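Local coordinates for protein syndapin (Drosophila melanogaster, PDB 3I2W) that probably plays a role in endocytosis and regulates the internalization of plasma membrane proteins, here represented by its dimeric EFC/F-BAR domain, at residues B[52-55]-B[56-60]; B[93-96]-B[97-100]; B[230-233]-B[234-237]; B[270-274]-B[275-279]. One frame throughout, in Å; residues are numbered along the deposited sequence.

Contact 1 of 4, residues B[52-55]-B[56-60]; sequences WGEL and IEKGP. With NA (sodium ion), chain G.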
loop_
_atom_site.group_PDB
_atom_site.type_symbol
_atom_site.label_atom_id
_atom_site.label_comp_id
_atom_site.label_asym_id
_atom_site.label_seq_id
_atom_site.Cartn_x
_atom_site.Cartn_y
_atom_site.Cartn_z
ATOM N N TRP B 52 5.129 20.036 -3.951
ATOM C CA TRP B 52 6.092 20.380 -4.936
ATOM C C TRP B 52 5.523 21.204 -6.025
ATOM O O TRP B 52 6.249 21.871 -6.734
ATOM C CB TRP B 52 6.679 19.119 -5.502
ATOM C CG TRP B 52 7.599 18.642 -4.558
ATOM C CD1 TRP B 52 7.373 17.733 -3.606
ATOM C CD2 TRP B 52 8.904 19.135 -4.359
ATOM N NE1 TRP B 52 8.477 17.579 -2.839
ATOM C CE2 TRP B 52 9.434 18.449 -3.269
ATOM C CE3 TRP B 52 9.678 20.119 -4.990
ATOM C CZ2 TRP B 52 10.708 18.676 -2.796
ATOM C CZ3 TRP B 52 10.939 20.345 -4.527
ATOM C CH2 TRP B 52 11.453 19.632 -3.432
ATOM N N GLY B 53 4.220 21.153 -6.185
ATOM C CA GLY B 53 3.588 21.903 -7.265
ATOM C C GLY B 53 3.886 23.343 -6.986
ATOM O O GLY B 53 4.368 24.079 -7.845
ATOM N N GLU B 54 3.659 23.706 -5.746
ATOM C CA GLU B 54 3.963 25.019 -5.281
ATOM C C GLU B 54 5.475 25.374 -5.159
ATOM O O GLU B 54 5.846 26.477 -5.559
ATOM C CB GLU B 54 3.271 25.231 -3.967
ATOM C CG GLU B 54 3.480 26.550 -3.405
ATOM C CD GLU B 54 2.871 26.571 -2.056
ATOM O OE1 GLU B 54 2.036 25.638 -1.787
ATOM O OE2 GLU B 54 3.236 27.499 -1.269
ATOM N N LEU B 55 6.323 24.480 -4.634
ATOM C CA LEU B 55 7.751 24.765 -4.602
ATOM C C LEU B 55 8.348 25.011 -5.992
ATOM O O LEU B 55 9.165 25.891 -6.144
ATOM C CB LEU B 55 8.553 23.677 -3.899
ATOM C CG LEU B 55 8.312 23.473 -2.402
ATOM C CD1 LEU B 55 9.203 22.322 -1.945
ATOM C CD2 LEU B 55 8.525 24.744 -1.579
ATOM N N ILE B 56 7.922 24.263 -7.002
ATOM C CA ILE B 56 8.350 24.532 -8.358
ATOM C C ILE B 56 7.907 25.899 -8.896
ATOM O O ILE B 56 8.669 26.641 -9.566
ATOM C CB ILE B 56 7.852 23.490 -9.272
ATOM C CG1 ILE B 56 8.448 22.136 -8.837
ATOM C CG2 ILE B 56 8.252 23.879 -10.686
ATOM C CD1 ILE B 56 8.034 20.935 -9.635
ATOM N N GLU B 57 6.667 26.226 -8.564
ATOM C CA GLU B 57 6.025 27.418 -9.036
ATOM C C GLU B 57 6.823 28.596 -8.566
ATOM O O GLU B 57 7.306 29.406 -9.361
ATOM C CB GLU B 57 4.650 27.463 -8.425
ATOM C CG GLU B 57 3.801 28.619 -8.920
ATOM C CD GLU B 57 3.639 28.587 -10.423
ATOM O OE1 GLU B 57 3.488 27.457 -10.982
ATOM O OE2 GLU B 57 3.678 29.691 -11.032
ATOM N N LYS B 58 7.013 28.620 -7.261
ATOM C CA LYS B 58 7.588 29.695 -6.518
ATOM C C LYS B 58 9.115 29.715 -6.704
ATOM O O LYS B 58 9.740 30.775 -6.562
ATOM C CB LYS B 58 7.166 29.468 -5.074
ATOM C CG LYS B 58 7.732 30.342 -3.986
ATOM C CD LYS B 58 6.824 30.357 -2.695
ATOM C CE LYS B 58 6.661 28.962 -2.004
ATOM N NZ LYS B 58 7.966 28.255 -1.769
ATOM N N GLY B 59 9.729 28.577 -7.022
ATOM C CA GLY B 59 11.168 28.551 -7.291
ATOM C C GLY B 59 11.608 29.034 -8.679
ATOM O O GLY B 59 10.781 29.507 -9.480
ATOM N N PRO B 60 12.918 28.888 -8.990
ATOM C CA PRO B 60 13.572 29.444 -10.197
ATOM C C PRO B 60 13.389 28.715 -11.513
ATOM O O PRO B 60 13.794 29.226 -12.522
ATOM C CB PRO B 60 15.070 29.421 -9.858
ATOM C CG PRO B 60 15.174 28.813 -8.530
ATOM C CD PRO B 60 13.882 28.136 -8.186
HETATM NA NA NA G . 9.061 28.665 -11.421
HETATM O O HOH W 1 8.745 31.182 -11.143
#

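Contact 2 of 4, residues B[93-96]-B[97-100]; sequences DVNS and QIKT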
loop_
_atom_site.group_PDB
_atom_site.type_symbol
_atom_site.label_atom_id
_atom_site.label_comp_id
_atom_site.label_asym_id
_atom_site.label_seq_id
_atom_site.Cartn_x
_atom_site.Cartn_y
_atom_site.Cartn_z
ATOM N N ASP B 93 -17.887 -2.368 -4.585
ATOM C CA ASP B 93 -18.183 -3.591 -5.323
ATOM C C ASP B 93 -18.041 -4.799 -4.353
ATOM O O ASP B 93 -18.954 -5.622 -4.230
ATOM C CB ASP B 93 -17.319 -3.781 -6.589
ATOM C CG ASP B 93 -17.623 -2.739 -7.744
ATOM O OD1 ASP B 93 -18.698 -2.058 -7.749
ATOM O OD2 ASP B 93 -16.756 -2.627 -8.676
ATOM N N VAL B 94 -16.924 -4.905 -3.649
ATOM C CA VAL B 94 -16.639 -6.155 -3.011
ATOM C C VAL B 94 -17.149 -6.207 -1.579
ATOM O O VAL B 94 -17.944 -7.065 -1.237
ATOM C CB VAL B 94 -15.163 -6.480 -3.107
ATOM C CG1 VAL B 94 -14.895 -7.856 -2.552
ATOM C CG2 VAL B 94 -14.736 -6.433 -4.557
ATOM N N ASN B 95 -16.735 -5.287 -0.726
ATOM C CA ASN B 95 -17.142 -5.458 0.634
ATOM C C ASN B 95 -18.668 -5.507 0.821
ATOM O O ASN B 95 -19.127 -6.321 1.537
ATOM C CB ASN B 95 -16.405 -4.526 1.600
ATOM C CG ASN B 95 -15.265 -5.222 2.309
ATOM O OD1 ASN B 95 -15.026 -6.405 2.101
ATOM N ND2 ASN B 95 -14.510 -4.485 3.100
ATOM N N SER B 96 -19.429 -4.654 0.158
ATOM C CA SER B 96 -20.897 -4.612 0.257
ATOM C C SER B 96 -21.530 -5.944 -0.123
ATOM O O SER B 96 -22.563 -6.346 0.450
ATOM C CB SER B 96 -21.432 -3.613 -0.747
ATOM O OG SER B 96 -20.968 -4.053 -2.029
ATOM N N GLN B 97 -20.941 -6.619 -1.103
ATOM C CA GLN B 97 -21.477 -7.894 -1.489
ATOM C C GLN B 97 -21.407 -8.816 -0.298
ATOM O O GLN B 97 -22.358 -9.437 0.030
ATOM C CB GLN B 97 -20.644 -8.491 -2.570
ATOM C CG GLN B 97 -21.085 -8.214 -3.942
ATOM C CD GLN B 97 -20.280 -9.067 -4.918
ATOM O OE1 GLN B 97 -20.780 -10.093 -5.362
ATOM N NE2 GLN B 97 -19.025 -8.699 -5.196
ATOM N N ILE B 98 -20.251 -8.916 0.323
ATOM C CA ILE B 98 -20.064 -9.727 1.480
ATOM C C ILE B 98 -20.942 -9.259 2.589
ATOM O O ILE B 98 -21.611 -10.054 3.232
ATOM C CB ILE B 98 -18.613 -9.730 1.937
ATOM C CG1 ILE B 98 -17.752 -10.223 0.782
ATOM C CG2 ILE B 98 -18.438 -10.686 3.145
ATOM C CD1 ILE B 98 -16.261 -10.106 1.054
ATOM N N LYS B 99 -20.970 -7.970 2.837
ATOM C CA LYS B 99 -21.841 -7.472 3.859
ATOM C C LYS B 99 -23.304 -8.034 3.681
ATOM O O LYS B 99 -24.004 -8.342 4.645
ATOM C CB LYS B 99 -21.771 -5.951 3.893
ATOM C CG LYS B 99 -22.785 -5.392 4.881
ATOM C CD LYS B 99 -22.339 -4.201 5.597
ATOM C CE LYS B 99 -23.459 -3.177 5.596
ATOM N NZ LYS B 99 -23.228 -2.035 6.592
ATOM N N THR B 100 -23.706 -8.182 2.417
ATOM C CA THR B 100 -25.047 -8.528 2.048
ATOM C C THR B 100 -25.295 -9.990 2.288
ATOM O O THR B 100 -26.317 -10.363 2.926
ATOM C CB THR B 100 -25.375 -8.136 0.596
ATOM O OG1 THR B 100 -25.999 -6.846 0.579
ATOM C CG2 THR B 100 -26.390 -9.076 0.003
#

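Contact 3 of 4, residues B[230-233]-B[234-237]; sequences KEIL and FNVH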
loop_
_atom_site.group_PDB
_atom_site.type_symbol
_atom_site.label_atom_id
_atom_site.label_comp_id
_atom_site.label_asym_id
_atom_site.label_seq_id
_atom_site.Cartn_x
_atom_site.Cartn_y
_atom_site.Cartn_z
ATOM N N LYS B 230 -14.908 -18.088 -3.053
ATOM C CA LYS B 230 -14.074 -18.206 -4.231
ATOM C C LYS B 230 -14.343 -17.043 -5.231
ATOM O O LYS B 230 -13.412 -16.496 -5.848
ATOM C CB LYS B 230 -14.268 -19.560 -4.878
ATOM C CG LYS B 230 -13.105 -19.910 -5.739
ATOM C CD LYS B 230 -13.525 -20.828 -6.870
ATOM C CE LYS B 230 -12.319 -21.182 -7.735
ATOM N NZ LYS B 230 -11.966 -22.601 -7.711
ATOM N N GLU B 231 -15.607 -16.635 -5.338
ATOM C CA GLU B 231 -15.969 -15.665 -6.300
ATOM C C GLU B 231 -15.483 -14.305 -5.932
ATOM O O GLU B 231 -15.047 -13.552 -6.790
ATOM C CB GLU B 231 -17.498 -15.583 -6.414
ATOM C CG GLU B 231 -18.159 -16.847 -7.134
ATOM C CD GLU B 231 -17.189 -17.440 -8.287
ATOM O OE1 GLU B 231 -16.901 -16.594 -9.265
ATOM O OE2 GLU B 231 -16.729 -18.707 -8.174
ATOM N N ILE B 232 -15.662 -13.958 -4.667
ATOM C CA ILE B 232 -15.286 -12.679 -4.107
ATOM C C ILE B 232 -13.769 -12.566 -4.236
ATOM O O ILE B 232 -13.264 -11.585 -4.740
ATOM C CB ILE B 232 -15.686 -12.645 -2.641
ATOM C CG1 ILE B 232 -17.183 -12.493 -2.482
ATOM C CG2 ILE B 232 -14.954 -11.607 -1.878
ATOM C CD1 ILE B 232 -17.714 -11.260 -3.034
ATOM N N LEU B 233 -13.038 -13.590 -3.836
ATOM C CA LEU B 233 -11.642 -13.591 -4.163
ATOM C C LEU B 233 -11.326 -13.196 -5.623
ATOM O O LEU B 233 -10.479 -12.341 -5.821
ATOM C CB LEU B 233 -10.956 -14.884 -3.743
ATOM C CG LEU B 233 -10.821 -15.077 -2.236
ATOM C CD1 LEU B 233 -9.957 -16.242 -1.925
ATOM C CD2 LEU B 233 -10.245 -13.871 -1.596
ATOM N N PHE B 234 -11.972 -13.759 -6.631
ATOM C CA PHE B 234 -11.789 -13.271 -8.002
ATOM C C PHE B 234 -12.206 -11.826 -8.142
ATOM O O PHE B 234 -11.567 -11.041 -8.858
ATOM C CB PHE B 234 -12.634 -14.043 -9.000
ATOM C CG PHE B 234 -12.095 -15.426 -9.368
ATOM C CD1 PHE B 234 -10.839 -15.594 -9.916
ATOM C CD2 PHE B 234 -12.884 -16.540 -9.227
ATOM C CE1 PHE B 234 -10.363 -16.851 -10.274
ATOM C CE2 PHE B 234 -12.405 -17.805 -9.601
ATOM C CZ PHE B 234 -11.146 -17.949 -10.117
ATOM N N ASN B 235 -13.284 -11.440 -7.489
ATOM C CA ASN B 235 -13.726 -10.082 -7.603
ATOM C C ASN B 235 -12.646 -9.175 -7.045
ATOM O O ASN B 235 -12.379 -8.149 -7.611
ATOM C CB ASN B 235 -15.004 -9.889 -6.825
ATOM C CG ASN B 235 -16.218 -10.495 -7.513
ATOM O OD1 ASN B 235 -17.312 -10.436 -6.995
ATOM N ND2 ASN B 235 -16.033 -11.069 -8.653
ATOM N N VAL B 236 -12.018 -9.565 -5.941
ATOM C CA VAL B 236 -10.934 -8.817 -5.356
ATOM C C VAL B 236 -9.856 -8.682 -6.410
ATOM O O VAL B 236 -9.441 -7.544 -6.771
ATOM C CB VAL B 236 -10.313 -9.532 -4.167
ATOM C CG1 VAL B 236 -9.150 -8.749 -3.682
ATOM C CG2 VAL B 236 -11.273 -9.617 -3.039
ATOM N N HIS B 237 -9.418 -9.831 -6.907
ATOM C CA HIS B 237 -8.453 -9.885 -7.959
ATOM C C HIS B 237 -8.766 -8.851 -9.026
ATOM O O HIS B 237 -7.994 -7.978 -9.231
ATOM C CB HIS B 237 -8.459 -11.273 -8.523
ATOM C CG HIS B 237 -7.428 -11.508 -9.577
ATOM N ND1 HIS B 237 -7.638 -11.197 -10.901
ATOM C CD2 HIS B 237 -6.205 -12.084 -9.510
ATOM C CE1 HIS B 237 -6.566 -11.521 -11.595
ATOM N NE2 HIS B 237 -5.681 -12.067 -10.777
#

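Contact 4 of 4, residues B[270-274]-B[275-279]; sequences WWSNN and HGINM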
loop_
_atom_site.group_PDB
_atom_site.type_symbol
_atom_site.label_atom_id
_atom_site.label_comp_id
_atom_site.label_asym_id
_atom_site.label_seq_id
_atom_site.Cartn_x
_atom_site.Cartn_y
_atom_site.Cartn_z
ATOM N N TRP B 270 13.492 32.781 -24.551
ATOM C CA TRP B 270 12.576 33.485 -23.718
ATOM C C TRP B 270 13.389 34.210 -22.685
ATOM O O TRP B 270 12.996 35.267 -22.212
ATOM C CB TRP B 270 11.608 32.495 -23.026
ATOM C CG TRP B 270 10.602 33.213 -22.053
ATOM C CD1 TRP B 270 9.353 33.748 -22.371
ATOM C CD2 TRP B 270 10.802 33.514 -20.665
ATOM N NE1 TRP B 270 8.772 34.336 -21.263
ATOM C CE2 TRP B 270 9.634 34.192 -20.206
ATOM C CE3 TRP B 270 11.854 33.283 -19.763
ATOM C CZ2 TRP B 270 9.513 34.649 -18.908
ATOM C CZ3 TRP B 270 11.704 33.709 -18.469
ATOM C CH2 TRP B 270 10.534 34.392 -18.059
ATOM N N TRP B 271 14.509 33.626 -22.283
ATOM C CA TRP B 271 15.237 34.183 -21.133
ATOM C C TRP B 271 15.924 35.476 -21.504
ATOM O O TRP B 271 15.904 36.424 -20.740
ATOM C CB TRP B 271 16.249 33.212 -20.560
ATOM C CG TRP B 271 17.066 33.843 -19.464
ATOM C CD1 TRP B 271 18.240 34.484 -19.604
ATOM C CD2 TRP B 271 16.758 33.880 -18.063
ATOM N NE1 TRP B 271 18.676 34.933 -18.397
ATOM C CE2 TRP B 271 17.789 34.556 -17.434
ATOM C CE3 TRP B 271 15.717 33.375 -17.280
ATOM C CZ2 TRP B 271 17.810 34.756 -16.063
ATOM C CZ3 TRP B 271 15.727 33.587 -15.910
ATOM C CH2 TRP B 271 16.745 34.277 -15.324
ATOM N N SER B 272 16.511 35.476 -22.703
ATOM C CA SER B 272 17.089 36.610 -23.301
ATOM C C SER B 272 16.037 37.648 -23.470
ATOM O O SER B 272 16.337 38.830 -23.307
ATOM C CB SER B 272 17.617 36.266 -24.669
ATOM O OG SER B 272 18.127 37.456 -25.265
ATOM N N ASN B 273 14.817 37.245 -23.817
ATOM C CA ASN B 273 13.792 38.244 -24.110
ATOM C C ASN B 273 13.446 39.025 -22.926
ATOM O O ASN B 273 13.206 40.229 -23.040
ATOM C CB ASN B 273 12.541 37.666 -24.734
ATOM C CG ASN B 273 12.827 37.132 -26.059
ATOM O OD1 ASN B 273 13.865 37.495 -26.651
ATOM N ND2 ASN B 273 12.001 36.215 -26.532
ATOM N N ASN B 274 13.460 38.339 -21.788
ATOM C CA ASN B 274 13.041 38.936 -20.532
ATOM C C ASN B 274 14.133 39.330 -19.639
ATOM O O ASN B 274 13.878 40.081 -18.735
ATOM C CB ASN B 274 12.194 37.976 -19.722
ATOM C CG ASN B 274 10.872 37.701 -20.364
ATOM O OD1 ASN B 274 10.735 36.750 -21.115
ATOM N ND2 ASN B 274 9.896 38.531 -20.079
ATOM N N HIS B 275 15.327 38.806 -19.821
ATOM C CA HIS B 275 16.347 39.098 -18.866
ATOM C C HIS B 275 17.666 39.377 -19.427
ATOM O O HIS B 275 18.579 39.608 -18.645
ATOM C CB HIS B 275 16.561 37.958 -17.845
ATOM C CG HIS B 275 15.361 37.670 -17.029
ATOM N ND1 HIS B 275 14.918 38.516 -16.044
ATOM C CD2 HIS B 275 14.456 36.669 -17.111
ATOM C CE1 HIS B 275 13.806 38.030 -15.524
ATOM N NE2 HIS B 275 13.497 36.915 -16.166
ATOM N N GLY B 276 17.828 39.363 -20.736
ATOM C CA GLY B 276 19.183 39.362 -21.321
ATOM C C GLY B 276 19.217 40.214 -22.529
ATOM O O GLY B 276 18.487 41.182 -22.619
ATOM N N ILE B 277 20.034 39.851 -23.504
ATOM C CA ILE B 277 20.288 40.794 -24.612
ATOM C C ILE B 277 19.141 41.161 -25.519
ATOM O O ILE B 277 19.174 42.203 -26.115
ATOM C CB ILE B 277 21.432 40.371 -25.446
ATOM C CG1 ILE B 277 21.192 39.004 -26.043
ATOM C CG2 ILE B 277 22.726 40.387 -24.609
ATOM C CD1 ILE B 277 22.360 38.571 -26.982
ATOM N N ASN B 278 18.095 40.358 -25.647
ATOM C CA ASN B 278 17.055 40.826 -26.525
ATOM C C ASN B 278 16.060 41.731 -25.809
ATOM O O ASN B 278 14.858 41.664 -26.063
ATOM C CB ASN B 278 16.415 39.679 -27.264
ATOM C CG ASN B 278 15.630 40.135 -28.492
ATOM O OD1 ASN B 278 16.080 40.990 -29.220
ATOM N ND2 ASN B 278 14.443 39.547 -28.726
HETATM N N MSE B 279 16.528 42.583 -24.911
HETATM C CA MSE B 279 15.640 43.611 -24.349
HETATM C C MSE B 279 16.004 44.966 -24.919
HETATM O O MSE B 279 17.160 45.204 -25.332
HETATM C CB MSE B 279 15.777 43.696 -22.849
HETATM C CG MSE B 279 15.670 42.353 -22.163
HETATM SE SE MSE B 279 15.827 42.582 -20.238
HETATM C CE MSE B 279 14.008 43.273 -19.851
HETATM O O HOH W 2 12.446 41.507 -25.608
#

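Contact 1 of 4, residues B[52-55]-B[56-60]
The last turns of helix 11-58 in the F-BAR domain, where W52 to L55 meet I56 to G59, form a helix C-terminus built round a sodium ion. Its frame is a run of backbone hydrogen bonds from each N-H to the carbonyl four residues back. I56 N donates to W52 O at 2.9 Å. K58 N donates to E54 O at 3.0 Å, and G59 N closes the run on L55 O. G59 is the first residue to leave helical backbone angles. I56 O, E57 O and G59 O all bind the sodium ion, with G59 O at 2.7 Å. Water 1, E61 O and E66 OE2 of the same chain bring the ligands to six. The carboxylate of E66 and the carbonyl end of the helix would probably both favour a cation here.

I56 keeps CG1 beside its backbone N (chi1 -62°). This lays the branch back over the preceding turn, with CG1 3.1 Å from W52 O. The I56 side chain also packs on W69 of helix 63-105. W52 NE1 is taken by E33 of the second subunit.

K58 bends at its third and fourth torsions and curls back over the helix. Its NZ lies 3.6 Å from L55 CD2. Only its CE comes near the carboxylate of E54, while K58 NZ stays 4.8 Å from E54 OE2.

Contact 2 of 4, residues B[93-96]-B[97-100]
Q97 reaches back to D93 with CD anti to CA (chi2 -171°), and its last torsion (chi3 100°) turns the amide so that NE2 faces D93 O. The bond from Q97 NE2 to D93 O is 3.2 Å long. NE2 stands above the carbonyl plane, 47° out of it, and not on a lone pair. The helix makes a wider, pi-type turn at 93-95. There Q97 N makes a weak bond to V94 O, and the side-chain amide of Q97 bonds to D93 O, as if standing in for a backbone donor. Q97 NE2 also gives a hydrogen bond to N235 of helix 169-240. With a leucine in place of Q97, D93 O and N235 OD1 would probably both lose this amide donor, and the link between the two helices would be weakened.

Regular bonding resumes further on. K99 N meets N95 O at 2.8 Å, and T100 N meets S96 O at 2.9 Å. The OG of S96 bonds back to N92 O.

I98 supplies the apolar side. Its CG1 lies beside the backbone N, which sends CD1 back toward the previous turn. There I98 CD1 is 4.5 Å from V94 CG1 and 4.0 Å from N95 OD1. The N95 side chain crosses it at a slant and gives its ND2 to Q28 O of helix 11-58. I98 also packs on L27 and I232. Helix 63-105 is thus held between helices 11-58 and 169-240, the lengthwise packing of long helices that builds the F-BAR bundle.

Contact 3 of 4, residues B[230-233]-B[234-237]
F234 lies against K230 and E231 all the way along its side chain. Its CB sits 3.3 Å from E231 O. CG comes next, above the preceding turn and nearest to K230 O. The first torsion places CG beside the backbone N (chi1 -77°), and this swings the ring back toward K230. F234 CD2 is 3.4 Å from K230 O, and it is also 4.0 Å from E231 OE1. The E231 side chain passes at a slant, its carboxylate plane turned 44° from that of the ring. Further out, F234 CE2 meets K230 CE at 3.9 Å, and CZ lies near the same methylene.

K230 and F234 run side by side and point the same way. This face of helix 169-240 belongs to the F-BAR dimer interface. K230 NZ bonds to A262 O of the second subunit, and F234 and L233 pack on its I259. Cutting F234 back to an alanine would probably leave the K230 chain without its neighbour and open a gap beside that isoleucine.

Another face of the helix turns inward, toward helix 63-105. Here I232 CG2 lies 4.3 Å from V236 CG2. The backbone below is regular. V236 N bonds to I232 O at 2.7 Å and H237 N to L233 O at 2.9 Å. H237 NE2 goes on to Y252 O of the second subunit.

Contact 4 of 4, residues B[270-274]-B[275-279]
H275 N bonds to W271 O at 2.6 Å and G276 N to S272 O at 3.0 Å at the end of helix 264-275, and the chain then folds back along the last turn. S272 catches the returning chain. Its OG is anti to its own N (chi1 177°) and accepts N278 N at 2.9 Å. The bond from N278 N to S272 O is weak.

The side chains of N273 and N278 lie side by side, with amide planes 59° apart. N278 ND2 gives a nearly straight bond of 3.0 Å to N273 OD1. It comes from above the N273 carbonyl plane, while N273 OD1 lies in the plane of the N278 amide. Water 2 links N273 O and N278 O. The selenomethionine M279 puts its CG 3.4 Å from N273 O.

W270, W271 and H275 form an aromatic cluster. H275 CD2 stands over one face of W271, 3.5 Å from W271 CE3. The imidazole is oblique to the indole, with planes at 37°. H275 CB makes a CH-pi contact over the five-membered ring of W271.

Within its own chain, the W271 ring meets Y62. Much of the turn lies against the second subunit. R12 of that chain, on its helix 11-58, bonds to H275 ND1 and N274 O, and its R16 makes a cation-pi contact with W271. S272 packs on F215 of its helix 169-240.

Contacts 2 and 3 form one joint between helices 63-105 and 169-240. Their centres are 11 Å apart. Q97 NE2 lies 3.0 Å from N235 OD1, and I98 CD1 packs 3.5 Å from I232 CG2. Their centres lie about 16 and 15 Å from the centre of the chain. Contacts 1 and 4 lie far out on one side of it, with centres 22 Å apart and nearest atoms about 6 Å apart, without touching. Contact 1 supplies three sodium ligands, and the side chain of W270 in contact 4 is about 9 Å from a bound sodium ion. Contacts 1 and 2 have centres 43 Å apart, on successive helices. Contacts 1, 3 and 4 all touch the second subunit, so the dimer interface extends along the domain.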